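Local coordinates for lipase aflb (Neosartorya fumigata, PDB 6IDY), which is a fungal lipase of the alpha/beta-hydrolase fold that probably hydrolyses the ester bonds of lipids and binds a calcium ion, at residues A[99-104]-A[177-182]; A[238-243]-A[296-301]; A[271-274]-A[280-283]; A[344-349]-A[365-370]. All coordinates share one frame; numbering follows the deposited sequence.

Contact 1 (A[99-104]-A[177-182])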
loop_
_atom_site.group_PDB
_atom_site.type_symbol
_atom_site.label_atom_id
_atom_site.label_comp_id
_atom_site.label_asym_id
_atom_site.label_seq_id
_atom_site.Cartn_x
_atom_site.Cartn_y
_atom_site.Cartn_z
ATOM N N LEU A 99 -7.198 -1.161 -18.597
ATOM C CA LEU A 99 -6.800 -2.572 -18.669
ATOM C C LEU A 99 -5.514 -2.743 -19.487
ATOM O O LEU A 99 -4.622 -3.481 -19.064
ATOM C CB LEU A 99 -7.912 -3.449 -19.282
ATOM C CG LEU A 99 -9.028 -3.934 -18.353
ATOM C CD1 LEU A 99 -10.094 -4.686 -19.133
ATOM C CD2 LEU A 99 -8.489 -4.823 -17.244
ATOM N N SER A 100 -5.414 -2.038 -20.635
ATOM C CA SER A 100 -4.244 -2.064 -21.518
ATOM C C SER A 100 -3.002 -1.551 -20.790
ATOM O O SER A 100 -1.944 -2.169 -20.901
ATOM C CB SER A 100 -4.504 -1.249 -22.782
ATOM O OG SER A 100 -3.392 -1.275 -23.661
ATOM N N PHE A 101 -3.146 -0.450 -20.017
ATOM C CA PHE A 101 -2.070 0.153 -19.227
ATOM C C PHE A 101 -1.624 -0.806 -18.116
ATOM O O PHE A 101 -0.426 -1.047 -17.970
ATOM C CB PHE A 101 -2.501 1.522 -18.658
ATOM C CG PHE A 101 -1.504 2.182 -17.727
ATOM C CD1 PHE A 101 -0.358 2.791 -18.228
ATOM C CD2 PHE A 101 -1.722 2.210 -16.355
ATOM C CE1 PHE A 101 0.560 3.406 -17.370
ATOM C CE2 PHE A 101 -0.802 2.824 -15.497
ATOM C CZ PHE A 101 0.333 3.415 -16.010
ATOM N N LEU A 102 -2.589 -1.369 -17.360
ATOM C CA LEU A 102 -2.334 -2.326 -16.275
ATOM C C LEU A 102 -1.679 -3.608 -16.803
ATOM O O LEU A 102 -0.842 -4.194 -16.113
ATOM C CB LEU A 102 -3.638 -2.677 -15.532
ATOM C CG LEU A 102 -4.351 -1.553 -14.764
ATOM C CD1 LEU A 102 -5.741 -1.983 -14.375
ATOM C CD2 LEU A 102 -3.578 -1.131 -13.508
ATOM N N ASN A 103 -2.049 -4.025 -18.037
ATOM C CA ASN A 103 -1.514 -5.219 -18.698
ATOM C C ASN A 103 0.006 -5.162 -18.922
ATOM O O ASN A 103 0.669 -6.195 -18.820
ATOM C CB ASN A 103 -2.264 -5.515 -20.002
ATOM C CG ASN A 103 -1.924 -6.844 -20.638
ATOM O OD1 ASN A 103 -2.016 -7.909 -20.018
ATOM N ND2 ASN A 103 -1.531 -6.808 -21.899
ATOM N N GLY A 104 0.534 -3.963 -19.182
ATOM C CA GLY A 104 1.961 -3.755 -19.412
ATOM C C GLY A 104 2.753 -3.243 -18.223
ATOM O O GLY A 104 3.782 -2.593 -18.419
ATOM N N TYR A 177 0.541 4.042 -7.203
ATOM C CA TYR A 177 0.464 5.471 -6.940
ATOM C C TYR A 177 0.216 6.338 -8.167
ATOM O O TYR A 177 -0.164 7.492 -8.006
ATOM C CB TYR A 177 1.705 5.909 -6.173
ATOM C CG TYR A 177 1.669 5.371 -4.760
ATOM C CD1 TYR A 177 0.718 5.818 -3.846
ATOM C CD2 TYR A 177 2.547 4.370 -4.351
ATOM C CE1 TYR A 177 0.654 5.303 -2.555
ATOM C CE2 TYR A 177 2.501 3.855 -3.053
ATOM C CZ TYR A 177 1.561 4.338 -2.156
ATOM O OH TYR A 177 1.524 3.883 -0.866
ATOM N N TYR A 178 0.346 5.777 -9.375
ATOM C CA TYR A 178 0.068 6.477 -10.629
ATOM C C TYR A 178 -1.381 7.012 -10.608
ATOM O O TYR A 178 -1.624 8.141 -11.032
ATOM C CB TYR A 178 0.288 5.514 -11.819
ATOM C CG TYR A 178 -0.027 6.094 -13.180
ATOM C CD1 TYR A 178 0.947 6.750 -13.923
ATOM C CD2 TYR A 178 -1.289 5.939 -13.750
ATOM C CE1 TYR A 178 0.666 7.273 -15.187
ATOM C CE2 TYR A 178 -1.584 6.457 -15.011
ATOM C CZ TYR A 178 -0.605 7.131 -15.722
ATOM O OH TYR A 178 -0.888 7.634 -16.968
ATOM N N PHE A 179 -2.318 6.209 -10.068
ATOM C CA PHE A 179 -3.742 6.520 -9.990
ATOM C C PHE A 179 -4.192 7.197 -8.683
ATOM O O PHE A 179 -5.400 7.315 -8.448
ATOM C CB PHE A 179 -4.561 5.247 -10.246
ATOM C CG PHE A 179 -4.399 4.653 -11.625
ATOM C CD1 PHE A 179 -4.954 5.276 -12.739
ATOM C CD2 PHE A 179 -3.737 3.443 -11.804
ATOM C CE1 PHE A 179 -4.824 4.716 -14.011
ATOM C CE2 PHE A 179 -3.623 2.874 -13.075
ATOM C CZ PHE A 179 -4.175 3.511 -14.167
ATOM N N ASN A 180 -3.251 7.652 -7.836
ATOM C CA ASN A 180 -3.652 8.313 -6.598
ATOM C C ASN A 180 -2.557 9.217 -6.019
ATOM O O ASN A 180 -2.288 10.264 -6.599
ATOM C CB ASN A 180 -4.205 7.317 -5.551
ATOM C CG ASN A 180 -3.434 6.034 -5.456
ATOM O OD1 ASN A 180 -2.399 5.970 -4.801
ATOM N ND2 ASN A 180 -3.927 4.989 -6.096
ATOM N N PHE A 181 -1.944 8.832 -4.884
ATOM C CA PHE A 181 -0.978 9.650 -4.142
ATOM C C PHE A 181 0.327 9.979 -4.888
ATOM O O PHE A 181 1.104 10.794 -4.391
ATOM C CB PHE A 181 -0.696 9.058 -2.754
ATOM C CG PHE A 181 -1.812 9.349 -1.771
ATOM C CD1 PHE A 181 -2.035 10.642 -1.309
ATOM C CD2 PHE A 181 -2.637 8.329 -1.307
ATOM C CE1 PHE A 181 -3.064 10.911 -0.402
ATOM C CE2 PHE A 181 -3.663 8.596 -0.392
ATOM C CZ PHE A 181 -3.865 9.883 0.059
ATOM N N GLY A 182 0.510 9.457 -6.103
ATOM C CA GLY A 182 1.631 9.864 -6.945
ATOM C C GLY A 182 1.435 11.328 -7.325
ATOM O O GLY A 182 2.392 12.014 -7.695
#

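Contact 2 (A[238-243]-A[296-301])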
loop_
_atom_site.group_PDB
_atom_site.type_symbol
_atom_site.label_atom_id
_atom_site.label_comp_id
_atom_site.label_asym_id
_atom_site.label_seq_id
_atom_site.Cartn_x
_atom_site.Cartn_y
_atom_site.Cartn_z
ATOM N N ASP A 238 5.875 -2.521 6.737
ATOM C CA ASP A 238 7.258 -2.342 6.285
ATOM C C ASP A 238 7.885 -1.105 6.924
ATOM O O ASP A 238 9.048 -1.149 7.322
ATOM C CB ASP A 238 7.322 -2.212 4.751
ATOM C CG ASP A 238 6.741 -3.377 3.970
ATOM O OD1 ASP A 238 6.587 -4.469 4.552
ATOM O OD2 ASP A 238 6.458 -3.199 2.774
ATOM N N THR A 239 7.102 -0.005 7.026
ATOM C CA THR A 239 7.558 1.254 7.606
ATOM C C THR A 239 7.732 1.138 9.110
ATOM O O THR A 239 8.764 1.558 9.624
ATOM C CB THR A 239 6.650 2.415 7.187
ATOM O OG1 THR A 239 6.485 2.385 5.771
ATOM C CG2 THR A 239 7.201 3.791 7.631
ATOM N N GLN A 240 6.727 0.578 9.810
ATOM C CA GLN A 240 6.766 0.384 11.262
ATOM C C GLN A 240 7.954 -0.487 11.676
ATOM O O GLN A 240 8.624 -0.160 12.658
ATOM C CB GLN A 240 5.434 -0.205 11.773
ATOM C CG GLN A 240 5.294 -0.198 13.299
ATOM C CD GLN A 240 5.054 1.159 13.934
ATOM O OE1 GLN A 240 5.138 2.227 13.296
ATOM N NE2 GLN A 240 4.756 1.138 15.232
ATOM N N TRP A 241 8.220 -1.579 10.924
ATOM C CA TRP A 241 9.365 -2.463 11.179
ATOM C C TRP A 241 10.677 -1.690 10.949
ATOM O O TRP A 241 11.573 -1.768 11.782
ATOM C CB TRP A 241 9.294 -3.744 10.311
ATOM C CG TRP A 241 10.347 -4.772 10.631
ATOM C CD1 TRP A 241 11.635 -4.797 10.181
ATOM C CD2 TRP A 241 10.183 -5.946 11.444
ATOM N NE1 TRP A 241 12.289 -5.906 10.669
ATOM C CE2 TRP A 241 11.417 -6.640 11.433
ATOM C CE3 TRP A 241 9.117 -6.471 12.203
ATOM C CZ2 TRP A 241 11.617 -7.827 12.154
ATOM C CZ3 TRP A 241 9.304 -7.669 12.885
ATOM C CH2 TRP A 241 10.535 -8.338 12.848
ATOM N N ALA A 242 10.767 -0.910 9.850
ATOM C CA ALA A 242 11.949 -0.085 9.539
ATOM C C ALA A 242 12.204 0.941 10.655
ATOM O O ALA A 242 13.336 1.074 11.114
ATOM C CB ALA A 242 11.763 0.626 8.198
ATOM N N LEU A 243 11.140 1.612 11.130
ATOM C CA LEU A 243 11.241 2.600 12.206
ATOM C C LEU A 243 11.696 1.959 13.526
ATOM O O LEU A 243 12.557 2.509 14.212
ATOM C CB LEU A 243 9.915 3.361 12.383
ATOM C CG LEU A 243 9.507 4.301 11.243
ATOM C CD1 LEU A 243 8.051 4.727 11.396
ATOM C CD2 LEU A 243 10.442 5.533 11.158
ATOM N N ARG A 296 3.497 -10.427 16.266
ATOM C CA ARG A 296 3.815 -10.457 17.698
ATOM C C ARG A 296 5.205 -9.849 17.963
ATOM O O ARG A 296 5.362 -9.091 18.925
ATOM C CB ARG A 296 3.743 -11.898 18.214
ATOM C CG ARG A 296 3.915 -12.069 19.725
ATOM C CD ARG A 296 3.127 -13.254 20.282
ATOM N NE ARG A 296 3.339 -14.494 19.525
ATOM C CZ ARG A 296 2.462 -15.015 18.670
ATOM N NH1 ARG A 296 1.301 -14.411 18.447
ATOM N NH2 ARG A 296 2.743 -16.137 18.024
ATOM N N THR A 297 6.201 -10.174 17.103
ATOM C CA THR A 297 7.567 -9.640 17.225
ATOM C C THR A 297 7.549 -8.135 16.989
ATOM O O THR A 297 8.159 -7.402 17.755
ATOM C CB THR A 297 8.539 -10.357 16.270
ATOM O OG1 THR A 297 8.540 -11.749 16.582
ATOM C CG2 THR A 297 9.967 -9.816 16.367
ATOM N N LEU A 298 6.850 -7.680 15.934
ATOM C CA LEU A 298 6.766 -6.259 15.612
ATOM C C LEU A 298 6.121 -5.467 16.735
ATOM O O LEU A 298 6.666 -4.442 17.139
ATOM C CB LEU A 298 6.001 -6.027 14.292
ATOM C CG LEU A 298 5.710 -4.548 13.929
ATOM C CD1 LEU A 298 7.000 -3.733 13.770
ATOM C CD2 LEU A 298 4.848 -4.450 12.698
ATOM N N ARG A 299 4.978 -5.952 17.244
ATOM C CA ARG A 299 4.184 -5.283 18.267
ATOM C C ARG A 299 4.808 -5.283 19.649
ATOM O O ARG A 299 4.427 -4.451 20.471
ATOM C CB ARG A 299 2.762 -5.851 18.304
ATOM C CG ARG A 299 2.014 -5.568 17.000
ATOM C CD ARG A 299 0.610 -6.114 17.033
ATOM N NE ARG A 299 -0.264 -5.350 17.925
ATOM C CZ ARG A 299 -0.931 -4.263 17.565
ATOM N NH1 ARG A 299 -0.807 -3.774 16.335
ATOM N NH2 ARG A 299 -1.727 -3.653 18.430
ATOM N N GLY A 300 5.763 -6.175 19.898
ATOM C CA GLY A 300 6.476 -6.216 21.176
ATOM C C GLY A 300 7.341 -4.980 21.368
ATOM O O GLY A 300 7.641 -4.284 20.394
ATOM N N GLY A 301 7.684 -4.675 22.625
ATOM C CA GLY A 301 8.512 -3.525 22.989
ATOM C C GLY A 301 8.040 -2.180 22.457
ATOM O O GLY A 301 8.857 -1.357 22.040
#

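Contact 3 (A[271-274]-A[280-283])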
loop_
_atom_site.group_PDB
_atom_site.type_symbol
_atom_site.label_atom_id
_atom_site.label_comp_id
_atom_site.label_asym_id
_atom_site.label_seq_id
_atom_site.Cartn_x
_atom_site.Cartn_y
_atom_site.Cartn_z
ATOM N N LEU A 271 -8.384 -21.885 8.113
ATOM C CA LEU A 271 -6.939 -21.972 8.360
ATOM C C LEU A 271 -6.171 -21.821 7.049
ATOM O O LEU A 271 -5.510 -22.742 6.566
ATOM C CB LEU A 271 -6.590 -23.266 9.121
ATOM C CG LEU A 271 -7.121 -23.345 10.565
ATOM C CD1 LEU A 271 -7.087 -24.778 11.088
ATOM C CD2 LEU A 271 -6.377 -22.385 11.493
ATOM N N VAL A 272 -6.310 -20.628 6.462
ATOM C CA VAL A 272 -5.758 -20.249 5.167
ATOM C C VAL A 272 -5.080 -18.881 5.270
ATOM O O VAL A 272 -5.335 -18.137 6.215
ATOM C CB VAL A 272 -6.854 -20.278 4.056
ATOM C CG1 VAL A 272 -7.338 -21.702 3.772
ATOM C CG2 VAL A 272 -8.027 -19.341 4.375
ATOM N N CYS A 273 -4.244 -18.535 4.290
ATOM C CA CYS A 273 -3.536 -17.263 4.339
ATOM C C CYS A 273 -4.394 -16.049 3.971
ATOM O O CYS A 273 -5.262 -16.165 3.110
ATOM C CB CYS A 273 -2.289 -17.326 3.458
ATOM S SG CYS A 273 -2.649 -17.408 1.684
ATOM N N PRO A 274 -4.051 -14.843 4.486
ATOM C CA PRO A 274 -4.708 -13.615 3.993
ATOM C C PRO A 274 -4.505 -13.470 2.474
ATOM O O PRO A 274 -3.567 -14.061 1.919
ATOM C CB PRO A 274 -3.938 -12.511 4.716
ATOM C CG PRO A 274 -3.419 -13.166 5.960
ATOM C CD PRO A 274 -3.032 -14.527 5.506
ATOM N N ALA A 280 -0.854 -22.927 0.402
ATOM C CA ALA A 280 0.455 -22.557 -0.158
ATOM C C ALA A 280 0.359 -21.126 -0.697
ATOM O O ALA A 280 -0.380 -20.845 -1.645
ATOM C CB ALA A 280 0.871 -23.537 -1.252
ATOM N N CYS A 281 1.049 -20.209 -0.020
ATOM C CA CYS A 281 0.989 -18.778 -0.310
ATOM C C CYS A 281 2.376 -18.174 -0.425
ATOM O O CYS A 281 3.250 -18.803 -0.997
ATOM C CB CYS A 281 0.144 -18.085 0.756
ATOM S SG CYS A 281 -1.434 -18.912 1.076
ATOM N N THR A 282 2.580 -16.946 0.064
ATOM C CA THR A 282 3.892 -16.307 0.003
ATOM C C THR A 282 4.304 -15.944 1.432
ATOM O O THR A 282 3.422 -15.899 2.300
ATOM C CB THR A 282 3.913 -15.100 -0.979
ATOM O OG1 THR A 282 3.599 -13.895 -0.286
ATOM C CG2 THR A 282 3.008 -15.279 -2.200
ATOM N N PRO A 283 5.611 -15.666 1.708
ATOM C CA PRO A 283 6.004 -15.285 3.076
ATOM C C PRO A 283 5.212 -14.113 3.649
ATOM O O PRO A 283 4.733 -14.229 4.771
ATOM C CB PRO A 283 7.491 -14.933 2.934
ATOM C CG PRO A 283 7.954 -15.727 1.777
ATOM C CD PRO A 283 6.792 -15.714 0.816
#

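Contact 4 (A[344-349]-A[365-370])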
loop_
_atom_site.group_PDB
_atom_site.type_symbol
_atom_site.label_atom_id
_atom_site.label_comp_id
_atom_site.label_asym_id
_atom_site.label_seq_id
_atom_site.Cartn_x
_atom_site.Cartn_y
_atom_site.Cartn_z
ATOM N N ASN A 344 -7.794 7.387 12.072
ATOM C CA ASN A 344 -8.899 7.939 11.314
ATOM C C ASN A 344 -9.741 6.905 10.576
ATOM O O ASN A 344 -9.395 6.459 9.482
ATOM C CB ASN A 344 -8.359 9.030 10.373
ATOM C CG ASN A 344 -7.502 10.044 11.110
ATOM O OD1 ASN A 344 -8.002 10.965 11.765
ATOM N ND2 ASN A 344 -6.188 9.876 11.050
ATOM N N HIS A 345 -10.876 6.547 11.199
ATOM C CA HIS A 345 -11.856 5.601 10.669
ATOM C C HIS A 345 -12.848 6.394 9.830
ATOM O O HIS A 345 -13.553 7.259 10.362
ATOM C CB HIS A 345 -12.557 4.870 11.824
ATOM C CG HIS A 345 -13.535 3.822 11.391
ATOM N ND1 HIS A 345 -14.829 3.800 11.874
ATOM C CD2 HIS A 345 -13.372 2.789 10.532
ATOM C CE1 HIS A 345 -15.403 2.751 11.317
ATOM N NE2 HIS A 345 -14.560 2.112 10.504
ATOM N N LEU A 346 -12.878 6.127 8.507
ATOM C CA LEU A 346 -13.748 6.844 7.558
ATOM C C LEU A 346 -15.205 6.917 7.982
ATOM O O LEU A 346 -15.791 7.993 7.942
ATOM C CB LEU A 346 -13.670 6.248 6.135
ATOM C CG LEU A 346 -12.314 6.137 5.449
ATOM C CD1 LEU A 346 -12.495 5.619 4.036
ATOM C CD2 LEU A 346 -11.600 7.476 5.389
ATOM N N GLN A 347 -15.776 5.773 8.389
ATOM C CA GLN A 347 -17.183 5.613 8.765
ATOM C C GLN A 347 -17.534 6.241 10.123
ATOM O O GLN A 347 -18.713 6.332 10.457
ATOM C CB GLN A 347 -17.611 4.132 8.689
ATOM C CG GLN A 347 -17.632 3.548 7.258
ATOM C CD GLN A 347 -16.253 3.326 6.658
ATOM O OE1 GLN A 347 -15.268 3.077 7.365
ATOM N NE2 GLN A 347 -16.148 3.411 5.336
ATOM N N THR A 348 -16.531 6.711 10.883
ATOM C CA THR A 348 -16.746 7.427 12.143
ATOM C C THR A 348 -16.717 8.928 11.839
ATOM O O THR A 348 -17.704 9.614 12.090
ATOM C CB THR A 348 -15.705 7.023 13.210
ATOM O OG1 THR A 348 -15.908 5.663 13.576
ATOM C CG2 THR A 348 -15.788 7.885 14.465
ATOM N N ILE A 349 -15.583 9.428 11.307
ATOM C CA ILE A 349 -15.372 10.845 10.978
ATOM C C ILE A 349 -16.396 11.350 9.951
ATOM O O ILE A 349 -16.947 12.439 10.138
ATOM C CB ILE A 349 -13.901 11.119 10.557
ATOM C CG1 ILE A 349 -12.921 10.723 11.687
ATOM C CG2 ILE A 349 -13.692 12.585 10.135
ATOM C CD1 ILE A 349 -11.530 10.478 11.233
ATOM N N LEU A 365 -7.131 4.947 -0.933
ATOM C CA LEU A 365 -6.155 5.724 -1.721
ATOM C C LEU A 365 -6.808 6.880 -2.506
ATOM O O LEU A 365 -6.136 7.866 -2.824
ATOM C CB LEU A 365 -5.363 4.819 -2.676
ATOM C CG LEU A 365 -4.417 3.795 -2.041
ATOM C CD1 LEU A 365 -4.038 2.714 -3.049
ATOM C CD2 LEU A 365 -3.176 4.473 -1.450
ATOM N N TYR A 366 -8.107 6.753 -2.830
ATOM C CA TYR A 366 -8.825 7.806 -3.545
ATOM C C TYR A 366 -9.915 8.448 -2.672
ATOM O O TYR A 366 -10.785 9.142 -3.192
ATOM C CB TYR A 366 -9.357 7.336 -4.923
ATOM C CG TYR A 366 -10.251 6.109 -4.921
ATOM C CD1 TYR A 366 -11.539 6.159 -4.390
ATOM C CD2 TYR A 366 -9.849 4.929 -5.538
ATOM C CE1 TYR A 366 -12.376 5.044 -4.415
ATOM C CE2 TYR A 366 -10.681 3.811 -5.579
ATOM C CZ TYR A 366 -11.948 3.877 -5.024
ATOM O OH TYR A 366 -12.762 2.769 -5.040
ATOM N N ASN A 367 -9.865 8.227 -1.347
ATOM C CA ASN A 367 -10.853 8.795 -0.427
ATOM C C ASN A 367 -10.569 10.292 -0.137
ATOM O O ASN A 367 -9.426 10.637 0.172
ATOM C CB ASN A 367 -10.950 7.977 0.864
ATOM C CG ASN A 367 -11.992 8.512 1.801
ATOM O OD1 ASN A 367 -11.728 9.405 2.604
ATOM N ND2 ASN A 367 -13.208 8.009 1.694
ATOM N N PRO A 368 -11.587 11.189 -0.223
ATOM C CA PRO A 368 -11.325 12.626 0.004
ATOM C C PRO A 368 -10.853 12.983 1.407
ATOM O O PRO A 368 -10.031 13.889 1.543
ATOM C CB PRO A 368 -12.650 13.299 -0.353
ATOM C CG PRO A 368 -13.658 12.233 -0.274
ATOM C CD PRO A 368 -12.995 10.954 -0.606
ATOM N N LEU A 369 -11.349 12.270 2.436
ATOM C CA LEU A 369 -10.928 12.478 3.823
ATOM C C LEU A 369 -9.472 12.024 3.998
ATOM O O LEU A 369 -8.696 12.739 4.633
ATOM C CB LEU A 369 -11.873 11.773 4.821
ATOM C CG LEU A 369 -11.506 11.855 6.316
ATOM C CD1 LEU A 369 -11.677 13.278 6.876
ATOM C CD2 LEU A 369 -12.283 10.835 7.131
ATOM N N ALA A 370 -9.091 10.878 3.376
ATOM C CA ALA A 370 -7.713 10.368 3.419
ATOM C C ALA A 370 -6.733 11.432 2.898
ATOM O O ALA A 370 -5.722 11.703 3.547
ATOM C CB ALA A 370 -7.593 9.093 2.598
#

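Contact 1 (A[99-104]-A[177-182])
An aromatic cluster of Phe-101, Tyr-178 and Phe-179 joins helix 96-103, from the part of the chain ahead of the central sheet, to the end of helix 173-178 in the alpha/beta-hydrolase core. The join is entirely apolar. Phe-101 and Tyr-178 reach for each other from opposite directions, and the CZ atom of Phe-101 lies over the centre of the Tyr-178 ring, 3.6 Å above its plane. The two rings are tilted by 32° with centroids 4.5 Å apart. Phe-101 and Phe-179 run past each other in opposite directions, their ring planes almost perpendicular, and CD2 of Phe-101 comes to 3.5 Å from CZ of Phe-179. Tyr-178 and Phe-179 are consecutive residues, and both meet the same partner with different first torsions: CG of Tyr-178 is turned away from its own N (chi1 177°), whereas CG of Phe-179 lies beside its N (chi1 -64°). The tyrosine is thereby folded partly over its neighbour, with CD2 of Tyr-178 above the middle of the Phe-179 ring. Leu-102, one residue along the helix, extends the patch on the buried side and also packs on Ile-417 of helix 414-424. Behind the cluster the chain turns sharply: the carbonyl oxygen of Tyr-177 accepts from Asn-180 N and Gly-182 N, which arrive from opposite faces of its plane. On the helix 96-103 side, CD2 of Leu-102 touches CE2 of Phe-179 at 4.0 Å.

Contact 2 (A[238-243]-A[296-301])
Trp-241 and Leu-298 form the centre of a helix-helix packing contact in the alpha/beta-hydrolase fold, between helix 235-245, which follows strand 227-232 in the manner of the helix after the nucleophile elbow, and helix 293-299. Leu-298 presents CB to the rim of the indole's six-membered ring, near the ring plane, 3.8 Å from CE3 of Trp-241. Its CD1 then passes inward to the helix backbone and lies 3.7 Å from CA of Trp-241, with CG anti to the leucine's own N (chi1 173°), which directs the branch toward helix 235-245. Where the indole ends, CH2 of Trp-241 meets CG2 of Thr-297 at 3.9 Å. Gln-240 closes the other flank: its chain, bent at chi2 (73°), crosses Leu-298 at about a right angle and brings CG to CD1 of the leucine.

The polar ends of these side chains are held by a second shell. The indole NE1 of Trp-241 is hydrogen-bonded to Tyr-438 OH near the C terminus, and the amide nitrogen of Gln-240 bonds to the carbonyl oxygens of Gly-303 and Ser-305. Thr-297 turns OG1 back to Glu-293 O in its own helix, while its methyl faces the tryptophan. At the end of helix 293-299, Lys-244 of the partner helix binds the carbonyl oxygens of Leu-298 and Gly-300, adding a polar link between the two helices. The indole reaches the partner's main chain as well: CZ3 of Trp-241 lies 3.9 Å from the backbone N of Leu-298.

Contact 3 (A[271-274]-A[280-283])
Cys-273 and Cys-281 turn their sulfurs together through unlike first torsions. In Cys-273 SG sits between the backbone N and the carbonyl carbon (chi1 69°), whereas in Cys-281 it lies beside N and away from the carbonyl carbon (chi1 -48°). Both beta carbons face the opposite segment, and SG of Cys-273 joins SG of Cys-281 at 2.0 Å. The torsion about the sulfur-sulfur bond is -86°, close to the perpendicular value that disulfides prefer, so the bridge shows no sign of twist strain. The beta carbons, CB of Cys-273 and CB of Cys-281, come to 3.7 Å.

The bond closes a small covalent ring in the irregular excursion between strand 253-259 and helix 283-287, with seven residues between the two cysteines. Trp-286 of that helix packs against both half-cystines, and the backbone of Cys-281 is hydrogen-bonded to Thr-429. Just beyond the bridge Thr-282 takes the N-cap position of the helix, and its hydroxyl bonds to Leu-202 O. Without regular secondary structure to hold them, the two arms of this loop are tied by a covalent link, which should limit the loop's freedom; an oxidised pair of this kind is consistent with a secreted enzyme.

Contact 4 (A[344-349]-A[365-370])
Leu-346 and Ile-349 pack against Leu-369, and Leu-346 also lies in van der Waals contact over the side-chain amide of Asn-367. The two methyls of Leu-346 lie over the same face of that amide, CD1 at 3.4 Å from ND2 of Asn-367 and CD2 at 3.4 Å from its OD1. CD2 of Leu-346 also reaches CD2 of Leu-369 at 3.8 Å. Ile-349 meets the same leucine methyl nearly at a right angle, its CG2 lying 3.8 Å from CD2 of Leu-369.

Hydrogen bonds fix the amide of Asn-367, the N-cap of helix 368-379: OD1 accepts from Ala-370 N at 3.1 Å, in the carbonyl plane on a lone pair, and weakly from Leu-369 N. Its ND2 gives a bond to Ala-355 O, so the amide beneath Leu-346 is gripped at both ends. Separately, His-345 ND1 and Thr-348 OG1 share a nearly straight bond (176°) that braces the first turn of helix 346-349.

The contact closes the loop that follows strand 341-345, the last strand of the alpha/beta-hydrolase sheet. Ile-313 of strand 310-314 touches Leu-346 and Ala-370, while Leu-391 of helix 391-396 packs on both Ile-349 and Leu-369; next to Ile-349, Cys-350 is disulfide-bonded to Cys-395 of that same helix.

How the contacts relate
From the N terminus, contact 1 comes first: it closes a loop of 72 residues holding strands 147-148 and 161-166, and ties helix 96-103 to the sheet-flanking helix 173-178. Contact 2 then joins the helix after strand 227-232 to helix 293-299, enclosing strand 253-259. The disulfide of contact 3 falls within that second loop and closes a much shorter one of its own. Contact 4 follows in series, closing the 15-residue loop beyond strand 341-345. No two loops cross. Contacts 1 and 2 lie on opposite sides of the chain's centre, whereas contacts 1 and 4 touch, with Asn-180 CB 3.4 Å from Leu-365 O.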